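Local coordinates for 3-phytase (Klebsiella pneumoniae, PDB 2WNH), which probably hydrolyses phytate (inositol hexakisphosphate), releasing phosphate, as a phytase of the histidine acid phosphatase family, at residues N253-S264 with T292-L300; M301-Y310 with V338-L348. The protein carries 3 engineered substitutions. All blocks are in the same frame, centred on the assembly; numbering follows the deposited sequence. Where two conformers were deposited one is given.

Contact 1. Residues N253-S264 with T292-L300; sequences NDVLYTAQKRGS and TNIAMVRTL
Two helices of the histidine phosphatase fold pack here knobs-into-holes, with M296 and L300 of helix 292-300 set into helix 256-264. The axes of the two short segments approach to 8.4 Å and cross steeply, at -113°. M296 drops among T258, A259, R262 and G263. Its chain runs straight out to the sulfur and then bends at chi3, which lays M296 SD 3.4 Å from R262 CB and turns CE toward the R262 carbonyl. L300 enters the next hole, formed by A259, Q260, G263 and S264, and its methyls divide there: CD1 lies 3.4 Å from A259 O, while CD2 touches Q260 CG at 3.5 Å. A259 CB lies between the two knobs, 3.8 Å from T299 CG2. In the histidine acid phosphatase fold helix 291-301 begins within the His-Asp sequence motif that directly follows strand 284-289; N293 OD1 accepts from the backbone N of H290 in that motif. N293 ND2 in turn reaches helix 256-264 through a water that donates to R262 O.

Ahead of helix 256-264, the D254 carboxylate closes the polar edge. R298 grips it side-on, NE giving a nearly straight bond of 3.0 Å to D254 OD1 and NH2 reaching the syn lone pair of D254 OD2 at 2.8 Å. The carboxylate and guanidinium planes are 54° apart, and NE meets OD1 from above the carboxylate plane. T299 OG1 donates to D254 OD1 at 2.7 Å from that same face, giving this oxygen two donors. R298 gets there by placing CG between its backbone N and carbonyl carbon (chi1 59°) and bending at chi2; its NH1 is held by G313 O.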
# COMPACT_ATOMS: atom_id res chain seq x y z
N ASN B 253 -19.07 -37.67 19.18
CA ASN B 253 -19.80 -36.48 18.72
C ASN B 253 -20.81 -36.72 17.61
O ASN B 253 -21.77 -35.96 17.48
CB ASN B 253 -18.82 -35.41 18.28
CG ASN B 253 -17.74 -35.17 19.29
OD1 ASN B 253 -18.03 -35.01 20.46
ND2 ASN B 253 -16.50 -35.14 18.84
N ASP B 254 -20.58 -37.73 16.78
CA ASP B 254 -21.44 -37.98 15.63
C ASP B 254 -22.54 -39.03 15.92
O ASP B 254 -23.20 -39.48 15.00
CB ASP B 254 -20.60 -38.36 14.41
CG ASP B 254 -19.73 -37.20 13.93
OD1 ASP B 254 -20.18 -36.02 14.01
OD2 ASP B 254 -18.59 -37.44 13.49
N VAL B 255 -22.68 -39.41 17.18
CA VAL B 255 -23.80 -40.25 17.64
C VAL B 255 -25.03 -39.34 17.68
O VAL B 255 -25.03 -38.33 18.37
CB VAL B 255 -23.51 -40.85 19.04
CG1 VAL B 255 -24.75 -41.55 19.61
CG2 VAL B 255 -22.33 -41.84 18.97
N LEU B 256 -26.08 -39.73 16.95
CA LEU B 256 -27.27 -38.88 16.79
C LEU B 256 -27.84 -38.36 18.10
O LEU B 256 -28.08 -37.17 18.25
CB LEU B 256 -28.35 -39.62 16.00
CG LEU B 256 -29.55 -38.73 15.63
CD1 LEU B 256 -29.10 -37.51 14.80
CD2 LEU B 256 -30.57 -39.53 14.86
N TYR B 257 -28.07 -39.25 19.06
CA TYR B 257 -28.57 -38.81 20.36
C TYR B 257 -27.77 -37.64 20.93
O TYR B 257 -28.34 -36.60 21.37
CB TYR B 257 -28.63 -39.98 21.40
CG TYR B 257 -28.92 -39.46 22.81
CD1 TYR B 257 -30.21 -39.08 23.18
CD2 TYR B 257 -27.91 -39.31 23.75
CE1 TYR B 257 -30.48 -38.56 24.43
CE2 TYR B 257 -28.16 -38.79 25.00
CZ TYR B 257 -29.47 -38.43 25.35
OH TYR B 257 -29.77 -37.90 26.58
N THR B 258 -26.44 -37.82 20.97
CA THR B 258 -25.54 -36.85 21.58
C THR B 258 -25.62 -35.54 20.79
O THR B 258 -25.69 -34.46 21.39
CB THR B 258 -24.11 -37.37 21.60
OG1 THR B 258 -24.04 -38.56 22.41
CG2 THR B 258 -23.13 -36.33 22.15
N ALA B 259 -25.60 -35.66 19.47
CA ALA B 259 -25.64 -34.47 18.60
C ALA B 259 -26.96 -33.72 18.78
O ALA B 259 -27.00 -32.49 18.77
CB ALA B 259 -25.44 -34.87 17.16
N GLN B 260 -28.06 -34.46 18.95
CA GLN B 260 -29.36 -33.83 19.16
C GLN B 260 -29.40 -33.06 20.48
O GLN B 260 -29.85 -31.92 20.54
CB GLN B 260 -30.47 -34.88 19.10
CG GLN B 260 -30.78 -35.33 17.69
CD GLN B 260 -31.85 -36.40 17.64
OE1 GLN B 260 -31.81 -37.36 18.43
NE2 GLN B 260 -32.78 -36.28 16.70
N LYS B 261 -28.91 -33.68 21.56
CA LYS B 261 -28.92 -33.02 22.86
C LYS B 261 -27.99 -31.81 22.92
O LYS B 261 -28.34 -30.76 23.47
CB LYS B 261 -28.55 -33.99 24.00
CG LYS B 261 -29.66 -35.00 24.31
CD LYS B 261 -30.99 -34.33 24.71
CE LYS B 261 -30.85 -33.33 25.87
NZ LYS B 261 -32.15 -32.65 26.19
N ARG B 262 -26.79 -31.96 22.36
CA ARG B 262 -25.75 -30.97 22.58
C ARG B 262 -25.50 -30.01 21.41
O ARG B 262 -24.81 -29.01 21.59
CB ARG B 262 -24.45 -31.66 23.01
CG ARG B 262 -24.50 -32.29 24.43
CD ARG B 262 -23.11 -32.62 24.93
NE ARG B 262 -22.34 -31.41 25.20
CZ ARG B 262 -21.03 -31.27 24.98
NH1 ARG B 262 -20.32 -32.26 24.46
NH2 ARG B 262 -20.44 -30.11 25.26
N GLY B 263 -26.04 -30.32 20.23
CA GLY B 263 -25.87 -29.49 19.04
C GLY B 263 -27.12 -28.83 18.48
O GLY B 263 -27.01 -27.96 17.60
N SER B 264 -28.31 -29.21 18.94
CA SER B 264 -29.54 -28.63 18.37
C SER B 264 -29.65 -27.12 18.57
O SER B 264 -30.13 -26.42 17.69
CB SER B 264 -30.80 -29.30 18.94
OG SER B 264 -30.93 -30.63 18.45
N THR B 292 -15.87 -30.33 18.29
CA THR B 292 -17.05 -30.97 18.89
C THR B 292 -18.37 -30.37 18.37
O THR B 292 -19.31 -31.07 17.97
CB THR B 292 -16.96 -30.83 20.42
OG1 THR B 292 -15.77 -31.50 20.87
CG2 THR B 292 -18.17 -31.48 21.10
N ASN B 293 -18.43 -29.04 18.40
CA ASN B 293 -19.62 -28.31 17.96
C ASN B 293 -19.89 -28.50 16.47
O ASN B 293 -21.03 -28.76 16.06
CB ASN B 293 -19.48 -26.82 18.29
CG ASN B 293 -19.18 -26.57 19.76
OD1 ASN B 293 -18.05 -26.27 20.12
ND2 ASN B 293 -20.18 -26.75 20.61
N ILE B 294 -18.85 -28.37 15.65
CA ILE B 294 -18.97 -28.60 14.22
C ILE B 294 -19.44 -30.01 13.89
O ILE B 294 -20.33 -30.19 13.07
CB ILE B 294 -17.68 -28.26 13.44
CG1 ILE B 294 -17.41 -26.76 13.59
CG2 ILE B 294 -17.83 -28.66 11.97
CD1 ILE B 294 -16.03 -26.29 13.08
N ALA B 295 -18.85 -31.01 14.55
CA ALA B 295 -19.27 -32.40 14.35
C ALA B 295 -20.74 -32.62 14.70
O ALA B 295 -21.47 -33.27 13.94
CB ALA B 295 -18.38 -33.35 15.16
N MET B 296 -21.19 -32.07 15.82
CA MET B 296 -22.60 -32.26 16.18
C MET B 296 -23.53 -31.60 15.18
O MET B 296 -24.53 -32.19 14.74
CB MET B 296 -22.85 -31.79 17.60
CG MET B 296 -22.21 -32.72 18.62
SD MET B 296 -22.45 -32.17 20.31
CE MET B 296 -21.75 -30.54 20.33
N VAL B 297 -23.20 -30.36 14.80
CA VAL B 297 -23.99 -29.66 13.79
C VAL B 297 -24.07 -30.41 12.45
O VAL B 297 -25.17 -30.57 11.89
CB VAL B 297 -23.49 -28.22 13.62
CG1 VAL B 297 -24.24 -27.55 12.46
CG2 VAL B 297 -23.72 -27.45 14.92
N ARG B 298 -22.94 -30.86 11.90
CA ARG B 298 -22.97 -31.56 10.62
C ARG B 298 -23.72 -32.88 10.74
O ARG B 298 -24.36 -33.31 9.80
CB ARG B 298 -21.57 -31.75 10.00
CG ARG B 298 -20.56 -32.53 10.83
CD ARG B 298 -20.49 -34.04 10.49
NE ARG B 298 -19.54 -34.70 11.39
CZ ARG B 298 -18.22 -34.68 11.21
NH1 ARG B 298 -17.71 -34.05 10.16
NH2 ARG B 298 -17.39 -35.29 12.07
N THR B 299 -23.64 -33.53 11.90
CA THR B 299 -24.45 -34.75 12.11
C THR B 299 -25.95 -34.46 12.01
O THR B 299 -26.68 -35.18 11.31
CB THR B 299 -24.04 -35.49 13.41
OG1 THR B 299 -22.77 -36.10 13.16
CG2 THR B 299 -25.04 -36.59 13.77
N LEU B 300 -26.40 -33.40 12.68
CA LEU B 300 -27.81 -33.00 12.61
C LEU B 300 -28.22 -32.60 11.20
O LEU B 300 -29.35 -32.86 10.75
CB LEU B 300 -28.12 -31.89 13.63
CG LEU B 300 -27.96 -32.26 15.11
CD1 LEU B 300 -28.23 -31.05 15.95
CD2 LEU B 300 -28.89 -33.40 15.47
O HOH W 1 -23.23 -27.01 20.28

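Contact 2. Residues M301-Y310 with V338-L348; sequences MNFSWQLPGY and VYFQAQGLDDL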
# COMPACT_ATOMS: atom_id res chain seq x y z
N MET B 301 -27.29 -31.99 10.47
CA MET B 301 -27.50 -31.65 9.04
C MET B 301 -27.52 -32.87 8.13
O MET B 301 -27.92 -32.75 6.97
CB MET B 301 -26.42 -30.67 8.54
CG MET B 301 -26.44 -29.31 9.21
SD MET B 301 -24.90 -28.40 8.86
CE MET B 301 -25.38 -27.49 7.41
N ASN B 302 -27.06 -34.01 8.64
CA ASN B 302 -26.82 -35.21 7.81
C ASN B 302 -25.85 -34.91 6.65
O ASN B 302 -26.05 -35.34 5.51
CB ASN B 302 -28.15 -35.79 7.31
CG ASN B 302 -28.11 -37.30 7.11
OD1 ASN B 302 -29.04 -37.87 6.54
ND2 ASN B 302 -27.07 -37.96 7.61
N PHE B 303 -24.81 -34.14 6.96
CA PHE B 303 -23.87 -33.66 5.95
C PHE B 303 -22.52 -34.30 6.25
O PHE B 303 -21.93 -34.09 7.31
CB PHE B 303 -23.80 -32.11 5.98
CG PHE B 303 -22.78 -31.46 5.05
CD1 PHE B 303 -22.36 -32.06 3.85
CD2 PHE B 303 -22.28 -30.19 5.37
CE1 PHE B 303 -21.41 -31.42 3.02
CE2 PHE B 303 -21.35 -29.54 4.55
CZ PHE B 303 -20.92 -30.15 3.37
N SER B 304 -22.05 -35.08 5.28
CA SER B 304 -20.78 -35.77 5.39
C SER B 304 -19.82 -35.30 4.29
O SER B 304 -20.25 -35.02 3.17
CB SER B 304 -21.00 -37.29 5.27
OG SER B 304 -19.78 -38.00 5.43
N TRP B 305 -18.55 -35.21 4.63
CA TRP B 305 -17.54 -34.79 3.66
C TRP B 305 -16.27 -35.62 3.75
O TRP B 305 -16.00 -36.27 4.76
CB TRP B 305 -17.19 -33.30 3.84
CG TRP B 305 -16.69 -32.94 5.22
CD1 TRP B 305 -15.44 -33.18 5.73
CD2 TRP B 305 -17.41 -32.25 6.24
NE1 TRP B 305 -15.35 -32.70 7.02
CE2 TRP B 305 -16.55 -32.12 7.36
CE3 TRP B 305 -18.72 -31.73 6.32
CZ2 TRP B 305 -16.94 -31.48 8.53
CZ3 TRP B 305 -19.10 -31.09 7.48
CH2 TRP B 305 -18.21 -30.96 8.57
N GLN B 306 -15.49 -35.62 2.67
CA GLN B 306 -14.13 -36.13 2.73
C GLN B 306 -13.26 -35.30 1.79
O GLN B 306 -13.47 -35.35 0.60
CB GLN B 306 -14.04 -37.61 2.35
CG GLN B 306 -12.65 -38.15 2.57
CD GLN B 306 -12.58 -39.65 2.58
OE1 GLN B 306 -13.59 -40.35 2.80
NE2 GLN B 306 -11.39 -40.18 2.35
N LEU B 307 -12.31 -34.56 2.35
CA LEU B 307 -11.46 -33.63 1.60
C LEU B 307 -10.10 -34.30 1.31
O LEU B 307 -9.65 -35.11 2.11
CB LEU B 307 -11.22 -32.34 2.40
CG LEU B 307 -12.47 -31.55 2.79
CD1 LEU B 307 -12.13 -30.25 3.53
CD2 LEU B 307 -13.33 -31.26 1.58
N PRO B 308 -9.44 -33.91 0.20
CA PRO B 308 -8.11 -34.46 -0.14
C PRO B 308 -7.14 -34.44 1.03
O PRO B 308 -6.95 -33.40 1.68
CB PRO B 308 -7.62 -33.53 -1.25
CG PRO B 308 -8.87 -33.05 -1.89
CD PRO B 308 -9.89 -32.93 -0.81
N GLY B 309 -6.54 -35.60 1.32
CA GLY B 309 -5.55 -35.73 2.39
C GLY B 309 -6.12 -35.93 3.78
O GLY B 309 -5.36 -36.05 4.75
N TYR B 310 -7.44 -35.95 3.90
CA TYR B 310 -8.12 -36.13 5.18
C TYR B 310 -9.05 -37.33 5.11
O TYR B 310 -9.52 -37.71 4.04
CB TYR B 310 -8.94 -34.87 5.53
CG TYR B 310 -8.09 -33.66 5.84
CD1 TYR B 310 -7.28 -33.63 6.98
CD2 TYR B 310 -8.07 -32.54 4.98
CE1 TYR B 310 -6.51 -32.52 7.29
CE2 TYR B 310 -7.31 -31.42 5.28
CZ TYR B 310 -6.52 -31.42 6.43
OH TYR B 310 -5.75 -30.33 6.75
N VAL B 338 -24.39 -24.37 1.20
CA VAL B 338 -23.92 -24.94 2.46
C VAL B 338 -22.63 -25.67 2.15
O VAL B 338 -22.59 -26.51 1.24
CB VAL B 338 -24.96 -25.95 3.03
CG1 VAL B 338 -24.44 -26.57 4.31
CG2 VAL B 338 -26.28 -25.27 3.26
N TYR B 339 -21.55 -25.35 2.86
CA TYR B 339 -20.29 -26.05 2.56
C TYR B 339 -19.36 -26.13 3.75
O TYR B 339 -19.55 -25.41 4.74
CB TYR B 339 -19.57 -25.42 1.35
CG TYR B 339 -19.22 -23.96 1.47
CD1 TYR B 339 -20.13 -22.99 1.10
CD2 TYR B 339 -17.96 -23.57 1.93
CE1 TYR B 339 -19.81 -21.65 1.20
CE2 TYR B 339 -17.61 -22.21 2.02
CZ TYR B 339 -18.56 -21.26 1.66
OH TYR B 339 -18.29 -19.91 1.70
N PHE B 340 -18.38 -27.02 3.65
CA PHE B 340 -17.34 -27.13 4.64
C PHE B 340 -16.02 -26.84 3.93
O PHE B 340 -15.81 -27.28 2.80
CB PHE B 340 -17.30 -28.54 5.24
CG PHE B 340 -16.21 -28.70 6.28
CD1 PHE B 340 -16.30 -28.05 7.51
CD2 PHE B 340 -15.08 -29.47 6.01
CE1 PHE B 340 -15.29 -28.17 8.47
CE2 PHE B 340 -14.07 -29.59 6.98
CZ PHE B 340 -14.17 -28.94 8.20
N GLN B 341 -15.17 -26.06 4.58
CA GLN B 341 -13.89 -25.69 3.99
C GLN B 341 -12.74 -25.84 4.98
O GLN B 341 -12.93 -25.60 6.18
CB GLN B 341 -13.95 -24.24 3.46
CG GLN B 341 -14.04 -23.18 4.55
CD GLN B 341 -14.21 -21.78 3.99
OE1 GLN B 341 -13.64 -21.44 2.96
NE2 GLN B 341 -15.02 -20.97 4.66
N ALA B 342 -11.56 -26.19 4.44
CA ALA B 342 -10.31 -26.31 5.22
C ALA B 342 -9.08 -26.13 4.34
O ALA B 342 -9.17 -26.21 3.13
CB ALA B 342 -10.22 -27.70 5.87
N GLN B 343 -7.94 -25.93 4.96
CA GLN B 343 -6.69 -26.05 4.22
C GLN B 343 -6.13 -27.45 4.39
O GLN B 343 -6.31 -28.07 5.44
CB GLN B 343 -5.67 -25.04 4.73
CG GLN B 343 -6.00 -23.61 4.33
CD GLN B 343 -4.77 -22.72 4.40
OE1 GLN B 343 -4.10 -22.45 3.37
NE2 GLN B 343 -4.46 -22.26 5.59
N GLY B 344 -5.40 -27.90 3.38
CA GLY B 344 -4.64 -29.18 3.45
C GLY B 344 -3.49 -29.17 4.45
O GLY B 344 -3.05 -28.12 4.93
N LEU B 345 -2.99 -30.37 4.78
CA LEU B 345 -1.96 -30.53 5.79
C LEU B 345 -0.67 -29.77 5.47
O LEU B 345 -0.10 -29.10 6.34
CB LEU B 345 -1.63 -32.02 5.96
CG LEU B 345 -2.69 -32.82 6.72
CD1 LEU B 345 -2.52 -34.30 6.38
CD2 LEU B 345 -2.60 -32.58 8.21
N ASP B 346 -0.20 -29.88 4.23
CA ASP B 346 1.05 -29.20 3.90
C ASP B 346 0.85 -27.68 3.78
O ASP B 346 1.75 -26.92 4.14
CB ASP B 346 1.74 -29.80 2.66
CG ASP B 346 2.54 -31.06 3.00
OD1 ASP B 346 2.94 -31.24 4.19
OD2 ASP B 346 2.75 -31.87 2.08
N ASP B 347 -0.32 -27.25 3.32
CA ASP B 347 -0.63 -25.81 3.23
C ASP B 347 -0.62 -25.16 4.62
O ASP B 347 -0.12 -24.03 4.77
CB ASP B 347 -1.96 -25.59 2.49
CG ASP B 347 -1.79 -25.65 0.95
OD1 ASP B 347 -0.65 -25.79 0.44
OD2 ASP B 347 -2.80 -25.52 0.24
N LEU B 348 -1.14 -25.87 5.62
CA LEU B 348 -1.11 -25.37 7.01
C LEU B 348 0.32 -25.33 7.50
O LEU B 348 0.75 -24.32 8.05
CB LEU B 348 -1.95 -26.27 7.93
CG LEU B 348 -3.45 -26.10 7.71
CD1 LEU B 348 -4.19 -27.26 8.41
CD2 LEU B 348 -3.99 -24.75 8.20
O HOH W 2 -4.52 -32.57 3.59
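Y310 OH donates to Q343 O at 2.7 Å, a bond that lies in the carbonyl plane on a lone pair and meets the tyrosine ring at its edge. The same ring rests obliquely on L345, with Y310 CE1 3.9 Å from L345 CG. A water over one face of the ring, toward its rim, bridges P308 O and L345 N, tying the type II turn of L307-Y310 to the start of the helix whose N-cap position is G344. G309 O packs on L345 CD1 and takes a hydrogen bond from T239 OG1.

Further back along both segments, W305 and F340 form an offset stack. The F340 ring and the six-membered ring of W305 have centroids 3.8 Å apart and planes only 8° from parallel, and F340 CB adds a CH-pi contact over the indole. A chi1 near +60° (58°) swings the W305 indole over F340, while NE1 is held by N314 O. F340 belongs to strand 334-342 of the central mixed sheet, which pairs antiparallel with 320-328 and 361-364; the loop after helix 291-301 thus lays its apolar side chains over one side of this strand. F303 comes edge-on, CE2 4.0 Å from F340 N, and W305 CE3 sits over the centre of the F303 ring. L307 CD1 reaches F340 CD2 at 3.9 Å and A342 CB at 4.0 Å.

How the contacts relate
Contact 1 and contact 2 follow in series, their centres 18 Å apart, and R298 is where they meet. R298 O is 3.0 Å from F303 N, a probable hydrogen bond across the end of helix 291-301, and R298 NH1 packs 3.1 Å from W305 CZ2. I294 CG2 adds a looser touch, 4.1 Å from W305 CH2. The arginine that holds D254 and the F340 ring thus lie on opposite faces of the W305 indole. Contact 1 is away from the annotated metal site; contact 2 comes closer, the Q343 side chain lying about 6 Å from that of H358, a magnesium ligand that holds no metal in this chain.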